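PDB 6KHO: tryptophan decarboxylase 1 from Oryza sativa subsp. japonica, which catalyses the pyridoxal-phosphate-dependent decarboxylation of L-tryptophan to tryptamine, and of 5-hydroxy-L-tryptophan to serotonin, in rice serotonin biosynthesis. Local coordinates for residues Glu139-Ala142 with Leu143-Ala147; Ala252-Ala255 with Asp256-Ala259; Leu387-Trp390 with Met391-Thr395. All coordinates share one frame; numbering follows the deposited sequence.

Contact 1: Glu139-Ala142 with Leu143-Ala147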
# COMPACT_ATOMS: atom_id res chain seq x y z
N GLU A 139 15.46 5.11 -0.49
CA GLU A 139 14.22 5.80 -0.84
C GLU A 139 14.46 7.30 -0.92
O GLU A 139 14.00 7.97 -1.86
CB GLU A 139 13.13 5.48 0.18
CG GLU A 139 11.81 6.18 -0.13
CD GLU A 139 10.63 5.48 0.52
OE1 GLU A 139 10.70 4.24 0.75
OE2 GLU A 139 9.63 6.18 0.82
N VAL A 140 15.18 7.86 0.06
CA VAL A 140 15.49 9.29 0.01
C VAL A 140 16.32 9.62 -1.22
O VAL A 140 16.08 10.62 -1.90
CB VAL A 140 16.19 9.72 1.31
CG1 VAL A 140 16.74 11.13 1.17
CG2 VAL A 140 15.21 9.63 2.50
N LEU A 141 17.30 8.78 -1.54
CA LEU A 141 18.15 9.06 -2.70
C LEU A 141 17.36 8.98 -4.00
O LEU A 141 17.51 9.84 -4.88
CB LEU A 141 19.33 8.09 -2.72
CG LEU A 141 20.32 8.18 -3.89
CD1 LEU A 141 21.13 9.44 -3.78
CD2 LEU A 141 21.25 6.98 -3.87
N ALA A 142 16.50 7.96 -4.15
CA ALA A 142 15.69 7.85 -5.36
C ALA A 142 14.76 9.05 -5.50
O ALA A 142 14.58 9.58 -6.61
CB ALA A 142 14.87 6.55 -5.35
N LEU A 143 14.15 9.49 -4.41
CA LEU A 143 13.29 10.67 -4.47
C LEU A 143 14.08 11.89 -4.91
O LEU A 143 13.60 12.69 -5.73
CB LEU A 143 12.65 10.92 -3.11
CG LEU A 143 11.51 9.96 -2.75
CD1 LEU A 143 11.29 9.96 -1.25
CD2 LEU A 143 10.24 10.36 -3.52
N ASP A 144 15.28 12.06 -4.37
CA ASP A 144 16.13 13.19 -4.73
C ASP A 144 16.52 13.15 -6.20
O ASP A 144 16.48 14.17 -6.89
CB ASP A 144 17.36 13.21 -3.84
CG ASP A 144 18.06 14.54 -3.86
OD1 ASP A 144 18.93 14.75 -4.74
OD2 ASP A 144 17.71 15.38 -3.02
N TRP A 145 16.94 11.97 -6.70
CA TRP A 145 17.27 11.83 -8.11
C TRP A 145 16.08 12.21 -8.99
O TRP A 145 16.25 12.91 -9.99
CB TRP A 145 17.69 10.40 -8.43
CG TRP A 145 19.08 10.00 -8.05
CD1 TRP A 145 19.94 10.64 -7.19
CD2 TRP A 145 19.77 8.82 -8.50
NE1 TRP A 145 21.12 9.93 -7.09
CE2 TRP A 145 21.04 8.82 -7.89
CE3 TRP A 145 19.43 7.78 -9.37
CZ2 TRP A 145 21.97 7.80 -8.12
CZ3 TRP A 145 20.35 6.78 -9.60
CH2 TRP A 145 21.61 6.79 -8.98
N LEU A 146 14.90 11.69 -8.67
CA LEU A 146 13.71 12.01 -9.47
C LEU A 146 13.38 13.50 -9.40
O LEU A 146 12.99 14.11 -10.41
CB LEU A 146 12.51 11.17 -8.99
CG LEU A 146 11.17 11.48 -9.67
CD1 LEU A 146 11.25 11.25 -11.19
CD2 LEU A 146 10.07 10.61 -9.05
N ALA A 147 13.51 14.10 -8.22
CA ALA A 147 13.30 15.54 -8.10
C ALA A 147 14.27 16.31 -8.99
O ALA A 147 13.91 17.35 -9.56
CB ALA A 147 13.43 15.97 -6.64

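Contact 2: Ala252-Ala255 with Asp256-Ala259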
# COMPACT_ATOMS: atom_id res chain seq x y z
N ALA A 252 -15.35 31.15 -5.86
CA ALA A 252 -15.86 30.13 -4.95
C ALA A 252 -15.25 30.26 -3.56
O ALA A 252 -15.95 30.15 -2.54
CB ALA A 252 -15.59 28.73 -5.51
N MET A 253 -13.93 30.46 -3.49
CA MET A 253 -13.26 30.53 -2.19
C MET A 253 -13.64 31.80 -1.44
O MET A 253 -13.83 31.78 -0.22
CB MET A 253 -11.74 30.45 -2.37
CG MET A 253 -11.22 29.13 -2.93
SD MET A 253 -9.48 28.94 -2.54
CE MET A 253 -8.75 29.63 -3.90
N GLN A 254 -13.73 32.92 -2.16
CA GLN A 254 -14.14 34.18 -1.53
C GLN A 254 -15.57 34.08 -0.98
O GLN A 254 -15.84 34.50 0.15
CB GLN A 254 -14.02 35.33 -2.54
CG GLN A 254 -14.14 36.74 -1.93
CD GLN A 254 -13.15 36.98 -0.82
OE1 GLN A 254 -13.47 36.87 0.36
NE2 GLN A 254 -11.92 37.31 -1.20
N ALA A 255 -16.48 33.52 -1.77
CA ALA A 255 -17.85 33.35 -1.30
C ALA A 255 -17.90 32.53 -0.02
O ALA A 255 -18.67 32.84 0.89
CB ALA A 255 -18.70 32.70 -2.39
N ASP A 256 -17.09 31.47 0.06
CA ASP A 256 -17.04 30.68 1.29
C ASP A 256 -16.48 31.49 2.45
O ASP A 256 -17.00 31.42 3.57
CB ASP A 256 -16.19 29.41 1.06
CG ASP A 256 -16.94 28.34 0.30
OD1 ASP A 256 -18.18 28.47 0.14
OD2 ASP A 256 -16.31 27.35 -0.15
N ALA A 257 -15.40 32.23 2.21
CA ALA A 257 -14.82 33.06 3.27
C ALA A 257 -15.83 34.08 3.77
O ALA A 257 -15.93 34.33 4.98
CB ALA A 257 -13.55 33.75 2.77
N ASP A 258 -16.59 34.68 2.85
CA ASP A 258 -17.60 35.65 3.24
C ASP A 258 -18.73 35.02 4.04
O ASP A 258 -19.39 35.72 4.81
CB ASP A 258 -18.15 36.36 2.01
CG ASP A 258 -17.11 37.24 1.35
OD1 ASP A 258 -16.12 37.58 2.04
OD2 ASP A 258 -17.26 37.58 0.16
N ALA A 259 -18.97 33.72 3.88
CA ALA A 259 -20.04 33.04 4.60
C ALA A 259 -19.58 32.46 5.93
O ALA A 259 -20.37 31.77 6.58
CB ALA A 259 -20.65 31.93 3.74
O HOH W 1 -18.37 28.88 -2.62

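Contact 3: Leu387-Trp390 with Met391-Thr395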
# COMPACT_ATOMS: atom_id res chain seq x y z
N LEU A 387 14.00 0.63 -4.02
CA LEU A 387 14.96 -0.16 -4.79
C LEU A 387 14.60 -0.17 -6.27
O LEU A 387 15.46 0.09 -7.13
CB LEU A 387 15.04 -1.58 -4.23
CG LEU A 387 16.12 -2.47 -4.85
CD1 LEU A 387 17.50 -1.86 -4.64
CD2 LEU A 387 16.08 -3.87 -4.24
N LYS A 388 13.34 -0.47 -6.61
CA LYS A 388 13.00 -0.57 -8.03
C LYS A 388 13.10 0.79 -8.72
O LYS A 388 13.52 0.87 -9.87
CB LYS A 388 11.61 -1.17 -8.21
CG LYS A 388 10.46 -0.33 -7.67
CD LYS A 388 9.13 -1.06 -7.86
CE LYS A 388 8.05 -0.49 -6.96
NZ LYS A 388 6.75 -1.22 -7.15
N LEU A 389 12.73 1.87 -8.02
CA LEU A 389 12.82 3.19 -8.62
C LEU A 389 14.28 3.58 -8.88
O LEU A 389 14.61 4.11 -9.95
CB LEU A 389 12.13 4.23 -7.73
CG LEU A 389 12.03 5.62 -8.34
CD1 LEU A 389 11.47 5.56 -9.77
CD2 LEU A 389 11.20 6.56 -7.44
N TRP A 390 15.16 3.32 -7.91
CA TRP A 390 16.59 3.57 -8.13
C TRP A 390 17.14 2.69 -9.26
O TRP A 390 17.91 3.17 -10.10
CB TRP A 390 17.36 3.32 -6.83
CG TRP A 390 18.85 3.25 -7.02
CD1 TRP A 390 19.71 4.29 -7.22
CD2 TRP A 390 19.65 2.05 -7.04
NE1 TRP A 390 21.00 3.82 -7.37
CE2 TRP A 390 20.99 2.45 -7.27
CE3 TRP A 390 19.37 0.69 -6.90
CZ2 TRP A 390 22.05 1.54 -7.33
CZ3 TRP A 390 20.43 -0.23 -6.96
CH2 TRP A 390 21.75 0.21 -7.18
N MET A 391 16.73 1.43 -9.31
CA MET A 391 17.26 0.54 -10.35
C MET A 391 16.87 1.00 -11.75
O MET A 391 17.64 0.85 -12.70
CB MET A 391 16.77 -0.88 -10.11
CG MET A 391 17.56 -1.60 -9.04
SD MET A 391 17.40 -3.38 -9.25
CE MET A 391 18.56 -3.94 -8.01
N VAL A 392 15.66 1.55 -11.89
CA VAL A 392 15.23 2.06 -13.19
C VAL A 392 16.12 3.24 -13.61
O VAL A 392 16.63 3.27 -14.74
CB VAL A 392 13.74 2.46 -13.14
CG1 VAL A 392 13.39 3.37 -14.31
CG2 VAL A 392 12.87 1.22 -13.13
N MET A 393 16.30 4.21 -12.72
CA MET A 393 17.12 5.37 -13.05
C MET A 393 18.59 4.99 -13.21
O MET A 393 19.27 5.48 -14.12
CB MET A 393 16.98 6.46 -11.97
CG MET A 393 15.67 7.26 -12.05
SD MET A 393 15.48 8.49 -10.73
CE MET A 393 15.41 7.45 -9.26
N ARG A 394 19.11 4.12 -12.33
CA ARG A 394 20.52 3.76 -12.37
C ARG A 394 20.86 2.96 -13.62
O ARG A 394 21.94 3.13 -14.20
CB ARG A 394 20.92 2.97 -11.12
CG ARG A 394 22.41 2.52 -11.06
CD ARG A 394 23.30 3.76 -11.12
NE ARG A 394 24.72 3.53 -10.88
CZ ARG A 394 25.67 3.73 -11.78
NH1 ARG A 394 25.33 4.13 -13.00
NH2 ARG A 394 26.94 3.53 -11.48
N THR A 395 19.97 2.08 -14.06
CA THR A 395 20.30 1.22 -15.20
C THR A 395 20.08 1.94 -16.53
O THR A 395 20.93 1.86 -17.42
CB THR A 395 19.48 -0.08 -15.14
OG1 THR A 395 19.63 -0.69 -13.85
CG2 THR A 395 19.94 -1.08 -16.21

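Contact 1: Glu139-Ala142 with Leu143-Ala147
Different first torsions bring L141 and W145 together one turn apart on the helix: the leucine, trans to its own nitrogen (chi1 178°), sends its end toward W145, while the indole, at chi1 -78°, is swung back beside its nitrogen. The two side chains meet at a slant. L141 CG sits over one face of the indole, offset toward the rim, in a CH-pi contact 4.1 Å from the centroid of the five-membered ring, and L141 CD1 comes within 3.3 Å of W145 NE1. A branched aliphatic group suits this place because it covers an aromatic face without competing for the indole N-H, which is given to the backbone oxygen of R67 of the second subunit. W145 N donates to L141 O at 2.9 Å in the ordinary helical bond. On another side of the helix E139 and L143 point the same way, E139 CG touching L143 CD1 at 4.0 Å; the buried carboxylate is satisfied by a salt bridge to R382 and the backbone N-H of I171. Helix 133-149 thus lies with L143 and L146 against strand 339-343, E139 and L143 against strand 168-172, and A142 and W145 against helix 386-420.

Contact 2: Ala252-Ala255 with Asp256-Ala259
The backbone oxygen of A252 accepts twice, from D256 N at 3.1 Å and from a water at 2.7 Å, in the last turns of the alpha-helix 246-258. The same water also donates, weakly, to D256 OD1. With CG lying beside its own nitrogen (chi1 -78°), D256 folds its carboxylate back toward A252; OD2 forms a salt bridge with R232 and a hydrogen bond with Y208, so an acid suits a buried place that offers several donors. Q254 and D258 cross at an angle, their amide and carboxylate planes 23° apart, with Q254 CG 3.8 Å from D258 OD2. Cutting Q254 back to an alanine is likely to leave the D258 carboxylate without this side-chain neighbour and to uncover part of F291, on which the glutamine packs. Small alanines at A255 and A259 suit the exposed side, whereas M253 fills the buried side against Y208 and F291. D258 N makes a sound bond to Q254 O at 2.8 Å, but at A259, the first residue to leave helical angles, the pattern weakens: A259 N is divided between weak bonds to A255 O at 3.1 Å and D256 O at 3.0 Å.

Contact 3: Leu387-Trp390 with Met391-Thr395
W390 lays its indole alongside R394, the two side chains pointing the same way. R394 CB stands over one face, 4.0 Å from the centroid of the five-membered ring in a CH-pi contact, and R394 CG lies 3.9 Å from W390 CZ2. The guanidinium does not stack: its plane is turned 68° from the indole, and its NE makes a salt bridge with E83 of the second subunit. Arginine suits the place because its aliphatic stem covers the aromatic surface while its charge reaches the dimer partner. W390 also meets its neighbour at a slant, CE3 lying 3.6 Å from M391 CG.

Two methionines repeat this i to i+4 pairing of an alpha-helix, here at a dimer interface, with leucines. M391 is stretched out beside L387, and their ends touch at 4.1 Å between M391 CE and L387 CD1. M393 instead bends at its last torsion (chi3 -63°), which curls CE back across L389 to 4.0 Å from CG; flexible, unbranched thioethers can fill either shape. M391 O takes two bonds, from T395 N and from T395 OG1 at 2.8 Å, which holds the threonine hydroxyl against its own helix, where it also hydrogen-bonds with T80 of the second subunit.

K388 extends away to a salt bridge with D116. Near the start of helix 386-420, M391, V392 and T395 pack on helix 110-122, L387 touches both that helix and helix 133-149, and W390 joins the latter through M138 and W145, whose ring meets that of W390 with the planes at about 50°.

The three contacts follow one another along the chain, all inside the conserved pyridoxal-dependent decarboxylase domain, contacts 1 and 3 each within one helix and contact 2 at the C-terminal end of helix 246-258. Contacts 1 and 3 are neighbours, their centres about 10 Å apart: helices 133-149 and 386-420 meet there, with M393 CE 3.5 Å from A142 O. Both touch the second subunit, so this pair of helices joins the interior of one chain to the dimer interface, near but not in the cofactor site. Contact 2 is peripheral, its centre about 39 Å from contact 1's and about 46 Å from contact 3's, where its helix packs on strand 205-210 of the mixed sheet.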